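Local coordinates for anti-h(o) lectin I (Ulex europaeus, PDB 1FX5), which binds carbohydrate as an L-fucose-specific, calcium- and manganese-containing legume lectin that recognises the O(H) blood-group antigen, at residues 92-95 against 96-100; 204-207 against 208-212. All coordinates share one frame; numbering follows the deposited sequence.

Contact 1: residues 92-95 against 96-100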
# COMPACT_ATOMS: atom_id res chain seq x y z
N PHE A 92 -3.31 8.97 13.53
CA PHE A 92 -2.84 7.95 14.46
C PHE A 92 -2.19 6.69 13.90
O PHE A 92 -2.31 6.38 12.71
CB PHE A 92 -4.01 7.53 15.38
CG PHE A 92 -5.07 6.69 14.68
CD1 PHE A 92 -5.92 7.24 13.73
CD2 PHE A 92 -5.20 5.33 14.97
CE1 PHE A 92 -6.87 6.46 13.05
CE2 PHE A 92 -6.16 4.54 14.31
CZ PHE A 92 -6.99 5.11 13.34
N LEU A 93 -1.43 6.00 14.76
CA LEU A 93 -0.75 4.75 14.40
C LEU A 93 -1.29 3.74 15.42
O LEU A 93 -1.29 4.03 16.62
CB LEU A 93 0.78 4.89 14.52
CG LEU A 93 1.43 5.85 13.51
CD1 LEU A 93 1.70 7.14 14.19
CD2 LEU A 93 2.74 5.34 13.00
N ALA A 94 -1.80 2.60 14.94
CA ALA A 94 -2.35 1.56 15.84
C ALA A 94 -2.30 0.17 15.20
O ALA A 94 -1.90 0.03 14.05
CB ALA A 94 -3.79 1.90 16.19
N PRO A 95 -2.62 -0.89 15.96
CA PRO A 95 -2.59 -2.23 15.35
C PRO A 95 -3.52 -2.17 14.12
O PRO A 95 -4.61 -1.62 14.22
CB PRO A 95 -3.16 -3.11 16.46
CG PRO A 95 -2.59 -2.44 17.70
CD PRO A 95 -2.89 -0.97 17.41
N PRO A 96 -3.12 -2.75 12.97
CA PRO A 96 -3.94 -2.72 11.74
C PRO A 96 -5.35 -3.28 11.80
O PRO A 96 -6.22 -2.87 11.03
CB PRO A 96 -3.07 -3.43 10.70
CG PRO A 96 -2.20 -4.34 11.53
CD PRO A 96 -1.89 -3.55 12.78
N ASP A 97 -5.59 -4.14 12.76
CA ASP A 97 -6.90 -4.73 12.90
C ASP A 97 -7.66 -4.21 14.13
O ASP A 97 -8.60 -4.86 14.57
CB ASP A 97 -6.75 -6.26 13.01
CG ASP A 97 -5.90 -6.69 14.22
OD1 ASP A 97 -4.95 -5.97 14.59
OD2 ASP A 97 -6.19 -7.74 14.82
N SER A 98 -7.29 -3.06 14.69
CA SER A 98 -8.01 -2.57 15.86
C SER A 98 -9.44 -2.15 15.48
O SER A 98 -9.69 -1.64 14.39
CB SER A 98 -7.27 -1.40 16.52
OG SER A 98 -7.26 -0.28 15.67
N PRO A 99 -10.40 -2.35 16.39
CA PRO A 99 -11.80 -1.99 16.12
C PRO A 99 -12.13 -0.52 16.44
O PRO A 99 -11.36 0.15 17.14
CB PRO A 99 -12.57 -2.93 17.04
CG PRO A 99 -11.68 -2.94 18.28
CD PRO A 99 -10.26 -3.02 17.70
N LEU A 100 -13.28 -0.05 15.97
CA LEU A 100 -13.73 1.33 16.23
C LEU A 100 -14.20 1.27 17.70
O LEU A 100 -14.90 0.33 18.08
CB LEU A 100 -14.94 1.65 15.37
CG LEU A 100 -15.41 3.08 15.09
CD1 LEU A 100 -16.88 3.01 14.74
CD2 LEU A 100 -15.25 3.98 16.25
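P95 and S98 bracket a type I beta turn that follows strand 88-94 of the legume lectin fold. The turn is closed by the bond from S98 N to P95 O, 3.1 Å long with an N-H...O angle of 159°. The amide comes in above the carbonyl plane of P95, 54° out of it. P96 suits the second corner: its ring fixes phi at -57°, the value a type I turn needs there. P96 has no N-H, so its N, 3.2 Å from A94 O, cannot donate a bond there. D97 takes the third corner, and its carboxylate bends back so that OD1 lies 3.9 Å from P95 CB. The two proline rings meet in sequence, P95 CB resting 3.9 Å from P96 CD. S98 directs its small side chain toward the preceding segment, with CB 3.5 Å from P95 O. With OG lying between the backbone N and the carbonyl carbon, the hydroxyl is hydrogen-bonded to R50 NH2, and R50 NH1 also makes a weak bond to P95 O. S98 OG sits 4.1 Å from the methyl CB of A94.

Contact 2: residues 204-207 against 208-212; sequences EILP and EWVSV
The start of strand 209-219, where the loop following strand 192-199 enters the beta-sandwich of the legume lectin fold, is packed by L206 and P207 against V210. One branch of the valine does the work. V210 CG1 lies anti to its own carbonyl carbon (chi1 -61°), which carries it back along the chain to the loop residues. There it meets L206 CB at 4.0 Å and the proline ring at P207 CG, 3.9 Å away; P207 CD is equally near. The side chains of P207 and V210 cross at about a right angle. P207 CG also comes within 3.5 Å of W209 O. Proline suits this bend because its closed ring offers a rigid apolar surface and fixes phi at -75°. L206 of the loop and V210 of the strand are both buried and both touch L93 of the adjacent strand 88-94, which suits apolar side chains. E208 and W209 point away from the loop. The W209 ring stacks on H56 and packs on D17 of the second subunit. P207 O lies 3.3 Å from W209 N, but the angle is too poor for a bond. The polar atoms find partners elsewhere in the chain: L206 O accepts a hydrogen bond from W58 NE1, and E208 OE1 one from the backbone N of C60. Apolar packing therefore holds the two segments against each other, while these bonds tie them to strand 44-59 and the residue just beyond its end.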
# COMPACT_ATOMS: atom_id res chain seq x y z
N GLU A 204 8.93 0.58 21.95
CA GLU A 204 8.39 0.16 23.23
C GLU A 204 6.88 0.29 23.38
O GLU A 204 6.31 -0.18 24.36
CB GLU A 204 9.04 0.98 24.34
CG GLU A 204 10.50 0.69 24.58
CD GLU A 204 11.00 1.45 25.80
OE1 GLU A 204 10.46 1.18 26.90
OE2 GLU A 204 11.90 2.32 25.65
N ILE A 205 6.24 0.96 22.43
CA ILE A 205 4.81 1.17 22.49
C ILE A 205 3.95 0.52 21.40
O ILE A 205 2.85 0.03 21.69
CB ILE A 205 4.56 2.70 22.57
CG1 ILE A 205 4.92 3.17 23.98
CG2 ILE A 205 3.14 3.09 22.21
CD1 ILE A 205 5.89 4.27 23.99
N LEU A 206 4.47 0.47 20.18
CA LEU A 206 3.76 -0.12 19.03
C LEU A 206 4.26 -1.49 18.53
O LEU A 206 5.39 -1.89 18.79
CB LEU A 206 3.85 0.86 17.84
CG LEU A 206 3.35 2.31 17.98
CD1 LEU A 206 3.80 3.19 16.78
CD2 LEU A 206 1.85 2.30 18.09
N PRO A 207 3.39 -2.25 17.85
CA PRO A 207 3.84 -3.55 17.32
C PRO A 207 4.73 -3.25 16.07
O PRO A 207 4.81 -2.09 15.63
CB PRO A 207 2.53 -4.24 16.94
CG PRO A 207 1.59 -3.08 16.65
CD PRO A 207 1.94 -2.06 17.69
N GLU A 208 5.39 -4.25 15.49
CA GLU A 208 6.23 -3.98 14.31
C GLU A 208 5.50 -3.44 13.07
O GLU A 208 6.11 -2.72 12.26
CB GLU A 208 6.98 -5.23 13.88
CG GLU A 208 8.04 -5.67 14.83
CD GLU A 208 8.59 -7.00 14.40
OE1 GLU A 208 9.37 -7.04 13.42
OE2 GLU A 208 8.18 -8.00 15.02
N TRP A 209 4.25 -3.86 12.89
CA TRP A 209 3.43 -3.42 11.75
C TRP A 209 2.20 -2.68 12.28
O TRP A 209 1.44 -3.23 13.11
CB TRP A 209 2.96 -4.62 10.91
CG TRP A 209 4.05 -5.35 10.17
CD1 TRP A 209 4.88 -6.31 10.68
CD2 TRP A 209 4.41 -5.20 8.78
NE1 TRP A 209 5.73 -6.77 9.70
CE2 TRP A 209 5.46 -6.11 8.53
CE3 TRP A 209 3.95 -4.39 7.73
CZ2 TRP A 209 6.06 -6.24 7.26
CZ3 TRP A 209 4.54 -4.52 6.48
CH2 TRP A 209 5.59 -5.44 6.25
N VAL A 210 1.99 -1.46 11.77
CA VAL A 210 0.84 -0.64 12.19
C VAL A 210 0.13 -0.03 10.99
O VAL A 210 0.69 0.03 9.90
CB VAL A 210 1.27 0.56 13.12
CG1 VAL A 210 1.91 0.07 14.39
CG2 VAL A 210 2.22 1.50 12.37
N SER A 211 -1.11 0.42 11.18
CA SER A 211 -1.86 1.05 10.10
C SER A 211 -1.76 2.56 10.38
O SER A 211 -1.45 2.94 11.51
CB SER A 211 -3.33 0.63 10.16
OG SER A 211 -3.94 1.06 11.36
N VAL A 212 -1.88 3.41 9.36
CA VAL A 212 -1.82 4.87 9.58
C VAL A 212 -3.16 5.39 9.04
O VAL A 212 -3.66 4.86 8.03
CB VAL A 212 -0.66 5.58 8.84
CG1 VAL A 212 0.68 5.09 9.37
CG2 VAL A 212 -0.77 5.39 7.33

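Contact 1 closes before contact 2 opens along the chain, yet their centres lie only 9 Å apart, on the same side of the molecule's centre. Strands 88-94 and 209-219 are antiparallel neighbours, so one contact sits where the first strand leaves the sheet and the other where the second enters it. They touch directly: A94 O and S211 N are 3.0 Å apart, a probable hydrogen bond, and P96 CD packs 3.4 Å from W209 O. R50 of strand 44-59 also joins them, bonding to S98 and S211. Contact 1 then leads toward L100, which lines a glycan pocket, whereas contact 2 approaches the second subunit through W209.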